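Local coordinates for galactose-1-phosphate uridylyltransferase (PDB 4QVU), which is of unknown function but has a HIT-like fold, binds zinc, and may act as a hexose-1-phosphate uridylyltransferase, at residues Y185-F197 with E242-K254. Residues are numbered along the deposited sequence; the frame is centred on the assembly and turned at random.
Sequences YIQQTVRYILTDF and EDVKIQLAAYFTK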
# COMPACT_ATOMS: atom_id res chain seq x y z
N TYR A 185 1.98 -23.09 -18.71
CA TYR A 185 1.57 -21.74 -18.31
C TYR A 185 2.78 -20.90 -17.90
O TYR A 185 2.82 -19.72 -18.24
CB TYR A 185 0.53 -21.79 -17.18
CG TYR A 185 -0.90 -21.91 -17.66
CD1 TYR A 185 -1.32 -23.01 -18.41
CD2 TYR A 185 -1.85 -20.95 -17.33
CE1 TYR A 185 -2.63 -23.12 -18.85
CE2 TYR A 185 -3.17 -21.05 -17.76
CZ TYR A 185 -3.55 -22.14 -18.53
OH TYR A 185 -4.85 -22.27 -18.96
N ILE A 186 3.77 -21.51 -17.21
CA ILE A 186 5.00 -20.80 -16.83
C ILE A 186 5.73 -20.39 -18.12
O ILE A 186 6.01 -19.22 -18.30
CB ILE A 186 5.92 -21.63 -15.89
CG1 ILE A 186 5.25 -21.88 -14.52
CG2 ILE A 186 7.28 -20.93 -15.71
CD1 ILE A 186 5.94 -22.93 -13.67
N GLN A 187 5.95 -21.36 -19.04
CA GLN A 187 6.65 -21.13 -20.30
C GLN A 187 6.00 -20.00 -21.11
O GLN A 187 6.72 -19.12 -21.55
CB GLN A 187 6.74 -22.40 -21.14
CG GLN A 187 7.70 -22.23 -22.31
CD GLN A 187 7.88 -23.48 -23.12
OE1 GLN A 187 6.92 -24.16 -23.50
NE2 GLN A 187 9.12 -23.76 -23.47
N GLN A 188 4.66 -20.00 -21.26
CA GLN A 188 3.96 -18.96 -22.04
C GLN A 188 4.05 -17.60 -21.35
O GLN A 188 4.33 -16.62 -22.04
CB GLN A 188 2.48 -19.33 -22.29
CG GLN A 188 2.28 -20.54 -23.20
CD GLN A 188 3.04 -20.43 -24.51
OE1 GLN A 188 4.12 -21.02 -24.67
NE2 GLN A 188 2.53 -19.64 -25.44
N THR A 189 3.87 -17.55 -20.02
CA THR A 189 3.95 -16.29 -19.28
C THR A 189 5.37 -15.74 -19.40
O THR A 189 5.51 -14.55 -19.64
CB THR A 189 3.51 -16.46 -17.81
OG1 THR A 189 2.22 -17.10 -17.75
CG2 THR A 189 3.44 -15.12 -17.07
N VAL A 190 6.41 -16.60 -19.29
CA VAL A 190 7.82 -16.20 -19.44
C VAL A 190 8.05 -15.65 -20.86
O VAL A 190 8.61 -14.56 -21.00
CB VAL A 190 8.79 -17.38 -19.10
CG1 VAL A 190 10.18 -17.17 -19.69
CG2 VAL A 190 8.86 -17.60 -17.59
N ARG A 191 7.57 -16.38 -21.89
CA ARG A 191 7.67 -15.99 -23.31
C ARG A 191 7.08 -14.60 -23.52
O ARG A 191 7.69 -13.80 -24.22
CB ARG A 191 7.00 -17.02 -24.23
CG ARG A 191 7.87 -18.23 -24.50
CD ARG A 191 7.12 -19.34 -25.19
NE ARG A 191 8.05 -20.38 -25.65
CZ ARG A 191 7.69 -21.59 -26.06
NH1 ARG A 191 6.42 -21.96 -26.02
NH2 ARG A 191 8.61 -22.46 -26.47
N TYR A 192 5.92 -14.31 -22.89
CA TYR A 192 5.25 -13.01 -22.98
C TYR A 192 6.12 -11.92 -22.35
O TYR A 192 6.25 -10.85 -22.94
CB TYR A 192 3.86 -13.06 -22.31
CG TYR A 192 3.28 -11.69 -22.01
CD1 TYR A 192 2.76 -10.89 -23.02
CD2 TYR A 192 3.25 -11.20 -20.71
CE1 TYR A 192 2.24 -9.63 -22.74
CE2 TYR A 192 2.74 -9.94 -20.42
CZ TYR A 192 2.24 -9.15 -21.44
OH TYR A 192 1.74 -7.91 -21.15
N ILE A 193 6.69 -12.18 -21.15
CA ILE A 193 7.52 -11.22 -20.42
C ILE A 193 8.75 -10.86 -21.27
O ILE A 193 9.05 -9.67 -21.43
CB ILE A 193 7.93 -11.72 -19.01
CG1 ILE A 193 6.68 -11.86 -18.11
CG2 ILE A 193 8.97 -10.78 -18.36
CD1 ILE A 193 6.92 -12.51 -16.79
N LEU A 194 9.42 -11.87 -21.84
CA LEU A 194 10.62 -11.65 -22.64
C LEU A 194 10.33 -11.01 -24.00
O LEU A 194 11.24 -10.40 -24.57
CB LEU A 194 11.37 -12.97 -22.86
CG LEU A 194 11.92 -13.68 -21.63
CD1 LEU A 194 12.58 -14.97 -22.02
CD2 LEU A 194 12.91 -12.81 -20.87
N THR A 195 9.07 -11.12 -24.51
CA THR A 195 8.73 -10.62 -25.84
C THR A 195 7.86 -9.34 -25.84
O THR A 195 8.28 -8.37 -26.48
CB THR A 195 8.00 -11.73 -26.62
OG1 THR A 195 8.81 -12.90 -26.62
CG2 THR A 195 7.66 -11.33 -28.06
N ASP A 196 6.65 -9.35 -25.23
CA ASP A 196 5.73 -8.22 -25.37
C ASP A 196 5.62 -7.31 -24.15
O ASP A 196 5.45 -6.11 -24.37
CB ASP A 196 4.33 -8.72 -25.71
CG ASP A 196 4.23 -9.23 -27.14
OD1 ASP A 196 4.63 -8.48 -28.06
OD2 ASP A 196 3.74 -10.35 -27.34
N PHE A 197 5.69 -7.82 -22.91
CA PHE A 197 5.61 -6.97 -21.72
C PHE A 197 6.73 -5.93 -21.76
O PHE A 197 7.90 -6.31 -21.86
CB PHE A 197 5.70 -7.83 -20.44
CG PHE A 197 5.47 -7.09 -19.14
CD1 PHE A 197 4.18 -6.80 -18.71
CD2 PHE A 197 6.53 -6.74 -18.32
CE1 PHE A 197 3.96 -6.14 -17.49
CE2 PHE A 197 6.32 -6.08 -17.10
CZ PHE A 197 5.04 -5.79 -16.69
N GLU A 242 -5.74 -4.31 -16.92
CA GLU A 242 -6.68 -4.82 -17.91
C GLU A 242 -6.00 -4.92 -19.27
O GLU A 242 -6.37 -5.79 -20.08
CB GLU A 242 -7.92 -3.91 -17.99
CG GLU A 242 -9.17 -4.63 -18.45
CD GLU A 242 -9.86 -5.57 -17.47
OE1 GLU A 242 -9.89 -5.26 -16.26
OE2 GLU A 242 -10.46 -6.57 -17.93
N ASP A 243 -5.00 -4.05 -19.53
CA ASP A 243 -4.25 -4.07 -20.80
C ASP A 243 -3.27 -5.24 -20.81
O ASP A 243 -3.15 -5.90 -21.84
CB ASP A 243 -3.53 -2.74 -21.05
CG ASP A 243 -4.46 -1.60 -21.44
OD1 ASP A 243 -5.49 -1.88 -22.09
OD2 ASP A 243 -4.11 -0.44 -21.16
N VAL A 244 -2.63 -5.52 -19.65
CA VAL A 244 -1.71 -6.65 -19.46
C VAL A 244 -2.51 -7.96 -19.64
O VAL A 244 -2.07 -8.85 -20.35
CB VAL A 244 -0.99 -6.58 -18.09
CG1 VAL A 244 -0.02 -7.74 -17.91
CG2 VAL A 244 -0.27 -5.25 -17.92
N LYS A 245 -3.71 -8.01 -19.03
CA LYS A 245 -4.65 -9.13 -19.11
C LYS A 245 -4.96 -9.49 -20.56
O LYS A 245 -4.88 -10.67 -20.91
CB LYS A 245 -5.94 -8.78 -18.36
CG LYS A 245 -7.06 -9.81 -18.47
CD LYS A 245 -8.36 -9.16 -18.12
CE LYS A 245 -9.55 -10.03 -18.38
NZ LYS A 245 -10.81 -9.30 -18.17
N ILE A 246 -5.30 -8.48 -21.40
CA ILE A 246 -5.64 -8.65 -22.82
C ILE A 246 -4.42 -9.17 -23.60
O ILE A 246 -4.57 -10.15 -24.33
CB ILE A 246 -6.19 -7.32 -23.45
CG1 ILE A 246 -7.61 -6.99 -22.92
CG2 ILE A 246 -6.21 -7.39 -24.98
CD1 ILE A 246 -8.12 -5.49 -23.20
N GLN A 247 -3.24 -8.52 -23.47
CA GLN A 247 -2.10 -8.93 -24.28
C GLN A 247 -1.48 -10.25 -23.79
O GLN A 247 -0.97 -10.99 -24.64
CB GLN A 247 -1.02 -7.84 -24.42
CG GLN A 247 -0.49 -7.20 -23.17
CD GLN A 247 0.56 -6.18 -23.53
OE1 GLN A 247 1.75 -6.35 -23.24
NE2 GLN A 247 0.17 -5.12 -24.24
N LEU A 248 -1.60 -10.61 -22.49
CA LEU A 248 -1.11 -11.92 -22.04
C LEU A 248 -2.07 -13.03 -22.51
O LEU A 248 -1.60 -14.12 -22.85
CB LEU A 248 -0.91 -11.98 -20.50
CG LEU A 248 -0.56 -13.36 -19.87
CD1 LEU A 248 0.73 -13.94 -20.43
CD2 LEU A 248 -0.48 -13.26 -18.39
N ALA A 249 -3.39 -12.75 -22.56
CA ALA A 249 -4.42 -13.71 -23.00
C ALA A 249 -4.21 -14.15 -24.46
O ALA A 249 -4.60 -15.26 -24.83
CB ALA A 249 -5.80 -13.11 -22.83
N ALA A 250 -3.55 -13.30 -25.28
CA ALA A 250 -3.23 -13.55 -26.69
C ALA A 250 -2.17 -14.66 -26.84
O ALA A 250 -1.95 -15.12 -27.96
CB ALA A 250 -2.73 -12.27 -27.34
N TYR A 251 -1.53 -15.10 -25.73
CA TYR A 251 -0.53 -16.18 -25.70
C TYR A 251 -1.19 -17.55 -25.39
O TYR A 251 -0.52 -18.59 -25.44
CB TYR A 251 0.56 -15.88 -24.67
CG TYR A 251 1.68 -15.03 -25.22
CD1 TYR A 251 1.50 -13.67 -25.45
CD2 TYR A 251 2.92 -15.59 -25.52
CE1 TYR A 251 2.51 -12.89 -26.00
CE2 TYR A 251 3.95 -14.81 -26.06
CZ TYR A 251 3.74 -13.47 -26.30
OH TYR A 251 4.75 -12.69 -26.82
N PHE A 252 -2.50 -17.54 -25.08
CA PHE A 252 -3.28 -18.73 -24.77
C PHE A 252 -4.45 -18.86 -25.76
O PHE A 252 -5.36 -19.67 -25.55
CB PHE A 252 -3.77 -18.68 -23.30
CG PHE A 252 -2.64 -18.63 -22.29
CD1 PHE A 252 -2.10 -17.41 -21.89
CD2 PHE A 252 -2.10 -19.80 -21.76
CE1 PHE A 252 -1.03 -17.36 -20.99
CE2 PHE A 252 -1.05 -19.75 -20.84
CZ PHE A 252 -0.52 -18.53 -20.46
N THR A 253 -4.38 -18.11 -26.88
CA THR A 253 -5.38 -18.13 -27.95
C THR A 253 -5.23 -19.44 -28.76
O THR A 253 -6.19 -19.85 -29.43
CB THR A 253 -5.28 -16.86 -28.83
OG1 THR A 253 -6.43 -16.78 -29.66
CG2 THR A 253 -4.01 -16.82 -29.70
N LYS A 254 -4.05 -20.09 -28.68
CA LYS A 254 -3.74 -21.34 -29.38
C LYS A 254 -3.53 -22.48 -28.37
O LYS A 254 -4.48 -23.16 -27.99
CB LYS A 254 -2.50 -21.17 -30.26
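Tyr192 packs between Leu248, Gln247 and Tyr251 in the tight middle of this contact. Its CG lies anti to the backbone N (chi1 163°), which carries the ring across to them. Leu248 covers one face: its CB sits 4.2 Å from the centroid of the Tyr192 ring, almost on the ring normal, and its CD1 leans on CG and CD2. An edge of the same ring, at CD1, points to the face of Tyr251 in an offset edge-to-face pair, with planes at 76°. Tyr192 CB lies over the centre of the Tyr251 ring, 3.8 Å from its centroid. Tyr192 OH donates to Gln247 OE1 at 2.6 Å. This bond comes in well to the side of the C=O direction and tilted from the carbonyl plane. Val244 CG1 closes in on the same hydroxyl.

The arrangement joins two helices of a HIT-like fold. Helix 179-195 packs on the antiparallel sheet through Ile186 and Ile193, which touch strand 214-222. The axes of 185-195 and 242-249 cross at 114°, 10.7 Å apart at their closest. Leu248, and Phe252 in the turn that follows, also reach strand 145-150. Nearer the start of 185-195, Phe252 CE2 stands over the centre of the Tyr185 ring, 3.7 Å above its plane. Phe252 CZ meets Gln188 CB at 3.6 Å. Tyr185 in turn lies near Glu181, a zinc ligand.

The more open side is polar. Tyr251 OH donates to Asp196 OD2 at 2.6 Å, meeting it from above the carboxylate plane, beside exposed Thr195. Gln188 bends at chi2, and its NE2 donates to Tyr251 O at 3.2 Å, on a lone pair in the carbonyl plane. Arg191 NH1 holds Gln188 OE1. With both ends of the amide bonded, its rotation is probably held.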